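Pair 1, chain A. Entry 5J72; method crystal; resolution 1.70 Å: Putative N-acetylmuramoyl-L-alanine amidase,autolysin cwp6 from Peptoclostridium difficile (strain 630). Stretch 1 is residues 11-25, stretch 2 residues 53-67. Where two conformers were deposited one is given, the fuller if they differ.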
# COMPACT_ATOMS: atom_id res chain seq x y z
N SER A 11 16.09 2.79 -11.33
CA SER A 11 16.61 1.64 -10.55
C SER A 11 15.91 0.40 -11.13
O SER A 11 14.66 0.38 -11.18
CB SER A 11 16.30 1.82 -9.07
OG SER A 11 16.85 0.76 -8.32
N VAL A 12 16.65 -0.60 -11.61
CA VAL A 12 16.05 -1.78 -12.23
C VAL A 12 16.75 -3.07 -11.72
O VAL A 12 17.63 -2.95 -10.87
CB VAL A 12 16.18 -1.68 -13.80
CG1 VAL A 12 15.43 -0.43 -14.31
CG2 VAL A 12 17.65 -1.64 -14.22
N VAL A 13 16.34 -4.21 -12.23
CA VAL A 13 17.03 -5.48 -11.93
C VAL A 13 17.05 -6.19 -13.28
O VAL A 13 16.43 -5.77 -14.23
CB VAL A 13 16.29 -6.37 -10.86
CG1 VAL A 13 16.15 -5.63 -9.52
CG2 VAL A 13 14.91 -6.72 -11.37
N LEU A 14 17.76 -7.31 -13.37
CA LEU A 14 17.76 -8.09 -14.62
C LEU A 14 16.35 -8.50 -14.98
O LEU A 14 15.62 -9.05 -14.09
CB LEU A 14 18.69 -9.34 -14.36
CG LEU A 14 18.88 -10.22 -15.61
CD1 LEU A 14 19.72 -9.49 -16.72
CD2 LEU A 14 19.66 -11.50 -15.17
N GLY A 15 15.92 -8.21 -16.21
CA GLY A 15 14.58 -8.54 -16.65
C GLY A 15 13.60 -7.36 -16.54
O GLY A 15 12.47 -7.46 -16.99
N SER A 16 14.00 -6.24 -15.91
CA SER A 16 13.02 -5.10 -15.84
C SER A 16 12.71 -4.55 -17.20
O SER A 16 13.48 -4.66 -18.16
CB SER A 16 13.59 -3.92 -15.03
OG SER A 16 13.80 -4.25 -13.67
N LYS A 17 11.56 -3.85 -17.27
CA LYS A 17 11.15 -3.15 -18.49
C LYS A 17 10.96 -1.69 -18.08
O LYS A 17 10.51 -1.45 -16.97
CB LYS A 17 9.84 -3.70 -19.08
CG LYS A 17 10.07 -5.11 -19.61
CD LYS A 17 8.75 -5.76 -19.87
CE LYS A 17 8.91 -7.20 -20.33
NZ LYS A 17 9.95 -7.36 -21.40
N SER A 18 11.35 -0.76 -18.92
CA SER A 18 11.19 0.64 -18.57
C SER A 18 10.69 1.39 -19.81
O SER A 18 11.33 1.34 -20.88
CB SER A 18 12.52 1.23 -18.09
OG SER A 18 12.39 2.63 -17.86
N ASN A 19 9.56 2.12 -19.70
CA ASN A 19 9.13 2.86 -20.86
C ASN A 19 10.04 4.06 -21.12
O ASN A 19 10.42 4.76 -20.17
CB ASN A 19 7.66 3.39 -20.69
CG ASN A 19 6.67 2.28 -20.52
OD1 ASN A 19 6.86 1.22 -21.12
ND2 ASN A 19 5.61 2.46 -19.75
N ALA A 20 10.34 4.33 -22.38
CA ALA A 20 11.18 5.49 -22.72
C ALA A 20 10.50 6.31 -23.79
O ALA A 20 9.90 5.77 -24.73
CB ALA A 20 12.54 5.04 -23.27
N SER A 21 10.61 7.60 -23.66
CA SER A 21 10.03 8.51 -24.61
C SER A 21 11.06 9.62 -24.90
O SER A 21 11.56 10.26 -23.95
CB SER A 21 8.75 9.09 -23.99
OG SER A 21 8.27 10.19 -24.74
N VAL A 22 11.41 9.83 -26.18
CA VAL A 22 12.30 10.89 -26.60
C VAL A 22 11.56 11.86 -27.56
O VAL A 22 10.96 11.43 -28.54
CB VAL A 22 13.54 10.32 -27.29
CG1 VAL A 22 14.44 11.45 -27.76
CG2 VAL A 22 14.31 9.44 -26.29
N LYS A 23 11.64 13.16 -27.26
CA LYS A 23 10.95 14.14 -28.09
C LYS A 23 11.96 15.10 -28.64
O LYS A 23 12.77 15.61 -27.85
CB LYS A 23 9.93 14.90 -27.19
CG LYS A 23 8.99 15.82 -28.02
CD LYS A 23 7.77 16.23 -27.14
CE LYS A 23 6.45 15.92 -27.80
NZ LYS A 23 6.36 16.54 -29.14
N PHE A 24 11.96 15.33 -29.95
CA PHE A 24 12.89 16.29 -30.56
C PHE A 24 12.11 17.52 -31.04
O PHE A 24 11.03 17.34 -31.58
CB PHE A 24 13.57 15.75 -31.85
CG PHE A 24 14.65 14.74 -31.57
CD1 PHE A 24 14.33 13.43 -31.23
CD2 PHE A 24 15.99 15.08 -31.69
CE1 PHE A 24 15.33 12.49 -31.02
CE2 PHE A 24 17.02 14.12 -31.47
CZ PHE A 24 16.67 12.83 -31.14
N LYS A 25 12.67 18.70 -30.88
CA LYS A 25 12.02 19.91 -31.40
C LYS A 25 12.01 19.79 -32.95
O LYS A 25 11.02 20.08 -33.62
CB LYS A 25 12.82 21.16 -30.99
CG LYS A 25 12.26 22.42 -31.72
CD LYS A 25 11.39 23.22 -30.81
CE LYS A 25 10.88 24.44 -31.55
N LYS A 53 0.65 10.67 -32.83
CA LYS A 53 -0.27 11.26 -31.87
C LYS A 53 0.50 12.18 -30.94
O LYS A 53 0.08 13.31 -30.70
CB LYS A 53 -0.95 10.15 -31.04
CG LYS A 53 -1.92 10.67 -29.97
CD LYS A 53 -2.63 9.50 -29.21
CE LYS A 53 -4.16 9.62 -29.25
NZ LYS A 53 -4.80 8.99 -28.06
N THR A 54 1.65 11.72 -30.41
CA THR A 54 2.38 12.53 -29.45
C THR A 54 3.60 13.25 -30.04
O THR A 54 4.25 13.97 -29.29
CB THR A 54 2.85 11.62 -28.28
OG1 THR A 54 3.73 10.62 -28.85
CG2 THR A 54 1.68 10.90 -27.58
N ASP A 55 3.93 13.06 -31.33
CA ASP A 55 5.13 13.70 -31.90
C ASP A 55 6.41 13.30 -31.04
O ASP A 55 7.27 14.12 -30.75
CB ASP A 55 4.95 15.24 -31.88
CG ASP A 55 6.15 15.95 -32.47
OD1 ASP A 55 6.56 16.98 -31.89
OD2 ASP A 55 6.69 15.47 -33.48
N SER A 56 6.47 12.05 -30.63
CA SER A 56 7.56 11.53 -29.75
C SER A 56 8.01 10.14 -30.21
O SER A 56 7.24 9.46 -30.87
CB SER A 56 7.00 11.33 -28.34
OG SER A 56 7.36 12.45 -27.56
N TYR A 57 9.23 9.73 -29.86
CA TYR A 57 9.69 8.38 -30.20
C TYR A 57 9.44 7.59 -28.87
O TYR A 57 9.94 8.01 -27.81
CB TYR A 57 11.17 8.45 -30.60
CG TYR A 57 11.31 9.10 -31.97
CD1 TYR A 57 11.42 10.48 -32.11
CD2 TYR A 57 11.32 8.33 -33.13
CE1 TYR A 57 11.53 11.08 -33.36
CE2 TYR A 57 11.42 8.90 -34.38
CZ TYR A 57 11.53 10.27 -34.49
OH TYR A 57 11.57 10.82 -35.76
N GLU A 58 8.70 6.49 -28.94
CA GLU A 58 8.32 5.77 -27.74
C GLU A 58 8.66 4.30 -27.85
O GLU A 58 8.55 3.72 -28.94
CB GLU A 58 6.76 5.85 -27.56
CG GLU A 58 6.26 7.30 -27.36
CD GLU A 58 4.72 7.38 -27.37
OE1 GLU A 58 4.18 8.48 -27.17
OE2 GLU A 58 4.06 6.34 -27.60
N GLY A 59 9.05 3.69 -26.74
CA GLY A 59 9.33 2.27 -26.79
C GLY A 59 9.66 1.84 -25.40
O GLY A 59 9.45 2.57 -24.40
N VAL A 60 10.24 0.62 -25.31
CA VAL A 60 10.54 0.06 -24.01
C VAL A 60 12.01 -0.38 -23.90
O VAL A 60 12.48 -0.98 -24.85
CB VAL A 60 9.63 -1.19 -23.87
CG1 VAL A 60 9.98 -1.95 -22.56
CG2 VAL A 60 8.11 -0.76 -23.88
N ILE A 61 12.73 -0.06 -22.83
CA ILE A 61 14.09 -0.57 -22.68
C ILE A 61 13.91 -1.91 -21.90
O ILE A 61 13.21 -1.93 -20.88
CB ILE A 61 14.98 0.42 -21.86
CG1 ILE A 61 15.09 1.79 -22.62
CG2 ILE A 61 16.40 -0.22 -21.64
CD1 ILE A 61 15.54 2.93 -21.64
N ASN A 62 14.50 -3.01 -22.39
CA ASN A 62 14.40 -4.31 -21.71
C ASN A 62 15.79 -4.58 -21.09
O ASN A 62 16.73 -4.79 -21.85
CB ASN A 62 14.10 -5.40 -22.78
CG ASN A 62 12.66 -5.22 -23.25
OD1 ASN A 62 11.73 -5.59 -22.52
ND2 ASN A 62 12.38 -4.64 -24.42
N TYR A 63 15.91 -4.54 -19.79
CA TYR A 63 17.18 -4.71 -19.12
C TYR A 63 17.47 -6.24 -19.00
O TYR A 63 17.50 -6.79 -17.90
CB TYR A 63 17.09 -4.04 -17.72
CG TYR A 63 17.08 -2.54 -17.89
CD1 TYR A 63 15.88 -1.82 -17.91
CD2 TYR A 63 18.27 -1.83 -18.07
CE1 TYR A 63 15.88 -0.43 -18.09
CE2 TYR A 63 18.27 -0.45 -18.28
CZ TYR A 63 17.07 0.24 -18.29
OH TYR A 63 17.06 1.57 -18.57
N ASN A 64 17.77 -6.71 -20.21
CA ASN A 64 17.99 -8.14 -20.27
C ASN A 64 19.46 -8.50 -20.43
O ASN A 64 19.74 -9.57 -20.97
CB ASN A 64 17.21 -8.73 -21.45
CG ASN A 64 15.72 -8.75 -21.32
OD1 ASN A 64 15.03 -8.92 -22.35
ND2 ASN A 64 15.12 -8.59 -20.12
N LYS A 65 20.34 -7.71 -19.99
CA LYS A 65 21.79 -8.02 -20.05
C LYS A 65 22.35 -7.96 -18.64
O LYS A 65 22.00 -7.07 -17.87
CB LYS A 65 22.53 -6.98 -20.94
CG LYS A 65 22.07 -6.92 -22.42
CD LYS A 65 22.42 -8.13 -23.22
CE LYS A 65 23.91 -8.26 -23.50
NZ LYS A 65 24.42 -7.17 -24.40
N ASP A 66 23.23 -8.92 -18.28
CA ASP A 66 23.81 -8.98 -16.94
C ASP A 66 25.27 -8.57 -17.03
O ASP A 66 26.11 -9.32 -17.52
CB ASP A 66 23.63 -10.39 -16.38
CG ASP A 66 23.35 -10.39 -14.90
OD1 ASP A 66 23.37 -9.31 -14.28
OD2 ASP A 66 23.17 -11.46 -14.34
N PRO A 67 25.65 -7.38 -16.55
CA PRO A 67 27.04 -6.92 -16.65
C PRO A 67 28.04 -7.65 -15.76
O PRO A 67 27.77 -7.94 -14.61
CB PRO A 67 26.90 -5.42 -16.36
CG PRO A 67 25.78 -5.40 -15.31
CD PRO A 67 24.78 -6.37 -15.89
O HOH W 1 12.94 -7.19 -19.98
O HOH W 2 15.00 3.39 -17.84
O HOH W 3 10.03 14.06 -31.54

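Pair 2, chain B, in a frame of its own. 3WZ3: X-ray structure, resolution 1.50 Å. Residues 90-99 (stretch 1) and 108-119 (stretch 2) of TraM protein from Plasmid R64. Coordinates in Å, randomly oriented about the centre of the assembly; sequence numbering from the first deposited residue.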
# COMPACT_ATOMS: atom_id res chain seq x y z
N TRP B 90 -10.00 5.49 -9.44
CA TRP B 90 -10.75 5.55 -8.20
C TRP B 90 -9.78 6.00 -7.11
O TRP B 90 -8.63 5.54 -7.06
CB TRP B 90 -11.27 4.18 -7.77
CG TRP B 90 -12.08 3.40 -8.74
CD1 TRP B 90 -13.46 3.30 -8.77
CD2 TRP B 90 -11.59 2.52 -9.76
NE1 TRP B 90 -13.84 2.42 -9.77
CE2 TRP B 90 -12.71 1.94 -10.39
CE3 TRP B 90 -10.32 2.18 -10.22
CZ2 TRP B 90 -12.60 1.04 -11.43
CZ3 TRP B 90 -10.21 1.27 -11.27
CH2 TRP B 90 -11.35 0.72 -11.85
N THR B 91 -10.23 6.88 -6.22
CA THR B 91 -9.45 7.27 -5.04
C THR B 91 -10.15 6.77 -3.79
O THR B 91 -11.32 7.10 -3.55
CB THR B 91 -9.27 8.78 -4.99
OG1 THR B 91 -8.55 9.23 -6.15
CG2 THR B 91 -8.53 9.21 -3.71
N PHE B 92 -9.44 6.00 -2.98
CA PHE B 92 -9.95 5.41 -1.75
C PHE B 92 -9.15 5.89 -0.56
O PHE B 92 -7.98 6.24 -0.68
CB PHE B 92 -9.83 3.87 -1.77
CG PHE B 92 -10.68 3.20 -2.83
CD1 PHE B 92 -12.02 2.94 -2.60
CD2 PHE B 92 -10.13 2.83 -4.03
CE1 PHE B 92 -12.79 2.31 -3.58
CE2 PHE B 92 -10.88 2.22 -5.00
CZ PHE B 92 -12.22 1.96 -4.78
N GLN B 93 -9.75 5.85 0.62
CA GLN B 93 -9.01 6.01 1.86
C GLN B 93 -9.29 4.84 2.79
O GLN B 93 -10.42 4.38 2.89
CB GLN B 93 -9.37 7.34 2.54
CG GLN B 93 -8.66 8.55 1.90
CD GLN B 93 -9.02 9.85 2.56
OE1 GLN B 93 -9.79 9.88 3.52
NE2 GLN B 93 -8.49 10.95 2.04
N TYR B 94 -8.23 4.34 3.44
CA TYR B 94 -8.34 3.21 4.35
C TYR B 94 -7.61 3.51 5.65
O TYR B 94 -6.47 3.96 5.62
CB TYR B 94 -7.63 1.97 3.77
CG TYR B 94 -8.02 1.52 2.38
CD1 TYR B 94 -7.46 2.13 1.28
CD2 TYR B 94 -8.87 0.42 2.18
CE1 TYR B 94 -7.75 1.70 -0.01
CE2 TYR B 94 -9.15 -0.03 0.90
CZ TYR B 94 -8.60 0.63 -0.18
OH TYR B 94 -8.88 0.19 -1.46
N PRO B 95 -8.22 3.21 6.80
CA PRO B 95 -7.45 3.22 8.06
C PRO B 95 -6.42 2.09 8.03
O PRO B 95 -6.74 1.01 7.55
CB PRO B 95 -8.52 2.92 9.13
CG PRO B 95 -9.85 2.94 8.44
CD PRO B 95 -9.60 2.75 6.98
N VAL B 96 -5.20 2.36 8.52
CA VAL B 96 -4.19 1.33 8.64
C VAL B 96 -3.50 1.51 9.99
O VAL B 96 -3.08 2.62 10.33
CB VAL B 96 -3.13 1.46 7.53
CG1 VAL B 96 -2.03 0.41 7.72
CG2 VAL B 96 -3.79 1.33 6.17
N ARG B 97 -3.41 0.44 10.76
CA ARG B 97 -2.61 0.48 11.98
C ARG B 97 -1.46 -0.48 11.78
O ARG B 97 -1.64 -1.56 11.23
CB ARG B 97 -3.45 0.12 13.22
CG ARG B 97 -4.16 -1.20 13.17
CD ARG B 97 -5.12 -1.34 14.36
NE ARG B 97 -5.86 -2.60 14.36
CZ ARG B 97 -5.40 -3.74 14.87
NH1 ARG B 97 -4.20 -3.78 15.43
NH2 ARG B 97 -6.14 -4.84 14.82
N MSE B 98 -0.26 -0.08 12.18
CA MSE B 98 0.91 -0.93 11.99
C MSE B 98 1.85 -0.89 13.17
O MSE B 98 1.85 0.07 13.94
CB MSE B 98 1.63 -0.59 10.68
CG MSE B 98 2.31 0.76 10.66
SE MSE B 98 3.19 1.16 8.93
CE MSE B 98 1.60 1.48 7.88
N ARG B 99 2.65 -1.93 13.30
CA ARG B 99 3.51 -2.04 14.47
C ARG B 99 4.76 -2.83 14.16
O ARG B 99 4.68 -3.89 13.53
CB ARG B 99 2.76 -2.71 15.62
CG ARG B 99 3.51 -2.63 16.94
CD ARG B 99 2.72 -3.23 18.07
NE ARG B 99 3.24 -2.77 19.35
CZ ARG B 99 2.62 -2.93 20.52
NH1 ARG B 99 1.44 -3.53 20.56
NH2 ARG B 99 3.18 -2.48 21.63
N PRO B 108 5.79 1.12 19.63
CA PRO B 108 4.37 1.46 19.78
C PRO B 108 3.64 1.37 18.44
O PRO B 108 4.21 1.67 17.38
CB PRO B 108 4.43 2.91 20.26
CG PRO B 108 5.76 3.04 20.91
CD PRO B 108 6.67 2.21 20.06
N GLU B 109 2.38 0.95 18.49
CA GLU B 109 1.56 0.95 17.29
C GLU B 109 1.42 2.37 16.74
O GLU B 109 1.36 3.35 17.50
CB GLU B 109 0.19 0.37 17.59
CG GLU B 109 -0.70 0.22 16.38
CD GLU B 109 -2.05 -0.34 16.76
OE1 GLU B 109 -2.32 -1.52 16.45
OE2 GLU B 109 -2.84 0.41 17.37
N GLN B 110 1.38 2.49 15.41
CA GLN B 110 1.06 3.76 14.76
C GLN B 110 -0.19 3.61 13.92
O GLN B 110 -0.43 2.56 13.30
CB GLN B 110 2.19 4.23 13.86
CG GLN B 110 3.50 4.55 14.54
CD GLN B 110 4.47 5.16 13.54
OE1 GLN B 110 4.82 6.33 13.64
NE2 GLN B 110 4.85 4.38 12.53
N SER B 111 -0.99 4.67 13.90
CA SER B 111 -2.28 4.68 13.21
C SER B 111 -2.25 5.70 12.09
O SER B 111 -1.79 6.82 12.29
CB SER B 111 -3.36 5.05 14.22
OG SER B 111 -4.65 5.06 13.64
N PHE B 112 -2.79 5.33 10.92
CA PHE B 112 -2.77 6.19 9.74
C PHE B 112 -4.08 6.06 8.97
O PHE B 112 -4.84 5.10 9.17
CB PHE B 112 -1.65 5.76 8.76
CG PHE B 112 -0.26 5.75 9.37
CD1 PHE B 112 0.52 6.88 9.36
CD2 PHE B 112 0.25 4.59 9.93
CE1 PHE B 112 1.81 6.87 9.92
CE2 PHE B 112 1.52 4.57 10.48
CZ PHE B 112 2.29 5.71 10.47
N VAL B 113 -4.33 7.01 8.09
CA VAL B 113 -5.29 6.81 7.02
C VAL B 113 -4.50 6.90 5.72
O VAL B 113 -3.88 7.92 5.43
CB VAL B 113 -6.43 7.87 7.02
CG1 VAL B 113 -7.33 7.66 5.83
CG2 VAL B 113 -7.25 7.74 8.31
N PHE B 114 -4.51 5.82 4.94
CA PHE B 114 -3.86 5.85 3.63
C PHE B 114 -4.81 6.21 2.51
O PHE B 114 -5.90 5.65 2.40
CB PHE B 114 -3.25 4.49 3.31
CG PHE B 114 -1.88 4.30 3.88
CD1 PHE B 114 -1.71 4.08 5.24
CD2 PHE B 114 -0.77 4.35 3.07
CE1 PHE B 114 -0.44 3.90 5.77
CE2 PHE B 114 0.51 4.18 3.59
CZ PHE B 114 0.67 3.96 4.95
N GLU B 115 -4.39 7.14 1.68
CA GLU B 115 -5.12 7.45 0.45
C GLU B 115 -4.41 6.78 -0.71
O GLU B 115 -3.19 6.90 -0.86
CB GLU B 115 -5.22 8.96 0.23
CG GLU B 115 -6.01 9.31 -1.02
CD GLU B 115 -6.06 10.78 -1.24
OE1 GLU B 115 -5.75 11.24 -2.36
OE2 GLU B 115 -6.39 11.50 -0.27
N ILE B 116 -5.18 6.07 -1.53
CA ILE B 116 -4.70 5.28 -2.64
C ILE B 116 -5.50 5.67 -3.88
O ILE B 116 -6.73 5.62 -3.84
CB ILE B 116 -4.98 3.77 -2.34
CG1 ILE B 116 -4.28 3.36 -1.04
CG2 ILE B 116 -4.56 2.89 -3.50
CD1 ILE B 116 -2.84 3.47 -1.15
N THR B 117 -4.84 6.08 -4.95
CA THR B 117 -5.52 6.24 -6.23
C THR B 117 -5.11 5.10 -7.15
O THR B 117 -3.91 4.89 -7.40
CB THR B 117 -5.26 7.58 -6.90
OG1 THR B 117 -5.81 8.64 -6.09
CG2 THR B 117 -5.98 7.63 -8.24
N ILE B 118 -6.11 4.37 -7.62
CA ILE B 118 -5.93 3.22 -8.49
C ILE B 118 -6.39 3.63 -9.88
O ILE B 118 -7.46 4.22 -10.03
CB ILE B 118 -6.78 2.04 -8.00
CG1 ILE B 118 -6.27 1.58 -6.65
CG2 ILE B 118 -6.74 0.89 -9.02
CD1 ILE B 118 -7.20 0.64 -5.92
N GLN B 119 -5.57 3.35 -10.89
CA GLN B 119 -5.98 3.61 -12.27
C GLN B 119 -6.07 2.32 -13.07
O GLN B 119 -5.41 1.34 -12.76
CB GLN B 119 -5.01 4.57 -12.97
CG GLN B 119 -3.60 4.00 -13.17
CD GLN B 119 -2.62 5.04 -13.70
OE1 GLN B 119 -2.97 6.20 -13.90
NE2 GLN B 119 -1.39 4.62 -13.93

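Both pairs are two-stranded antiparallel ladders. Their strand axes approach to 4.5 Å in each case, with N-to-C directions at 148° in pair 1 and 157° in pair 2, and 14 central residues superpose with an RMSD of 0.5 Å. The register is the same: Ser A18 opposite Ile A61 matches Tyr B94 opposite Phe B114, and Ala A20 opposite Gly A59 matches Val B96 opposite Phe B112. These are hydrogen-bonded pairs, closed by two amide-carbonyl bonds each; Ala A20 N to Gly A59 O is 2.8 Å, and the matching Val B96 N to Phe B112 O is also 2.8 Å. Between them lie the non-hydrogen-bonded pairs, Asn A19 with Val A60 and Pro B95 with Val B113. Pro B95 lacks an amide proton, but at this position the ladder asks for none, so the proline fits without costing a cross-strand bond.

The face carrying Ser A18, Ala A20 and Ile A61 is filled differently in the two pairs. In pair 1, Gly A59 brings no side chain to the ladder, and Ala A20 CB reaches diagonally to Ile A61 CD1 at 4.0 Å. In pair 2 the same diagonal runs from Val B96 CG2 to Phe B114 CD1, 3.6 Å apart, while the position of Gly A59 holds Phe B112, whose CE2 lies 3.9 Å from CG of the selenomethionine Met B98. The end of Met B98 extends further, placing CE 3.8 Å from Phe B114 CE1. Pair 1 instead sets its small serine beside an aromatic ring: Ser A18 CB lies 3.7 Å from Tyr A63 CE1, at the ring edge, and water 2 links the two hydroxyls, 2.7 Å from Ser A18 OG and 2.8 Å from Tyr A63 OH. At the matching positions of pair 2, Tyr B94 and Ile B116, the ring is on the other strand, and the contact is apolar, CE1 of Tyr B94 to CG1 of Ile B116 at 4.0 Å.

The opposite face is more polar. Lys A17 and Asn A62 match Gln B93 and Glu B115, and each couple is joined by a side-chain hydrogen bond, Lys A17 NZ to Asn A62 OD1 at 2.7 Å and Gln B93 NE2 to Glu B115 OE2 at 3.2 Å. Where Ser A21 OG and Ser A56 OG lie 3.7 Å apart, Arg B97 NH1 and Glu B109 OE1 form a salt bridge at 3.1 Å. Pair 1 has its own salt bridge at the end of the ladder, from Lys A23 NZ to Asp A55 OD1 at 2.8 Å, with Lys A23 two residues beyond Ser A21 and Asp A55 in the loop just before Ser A56.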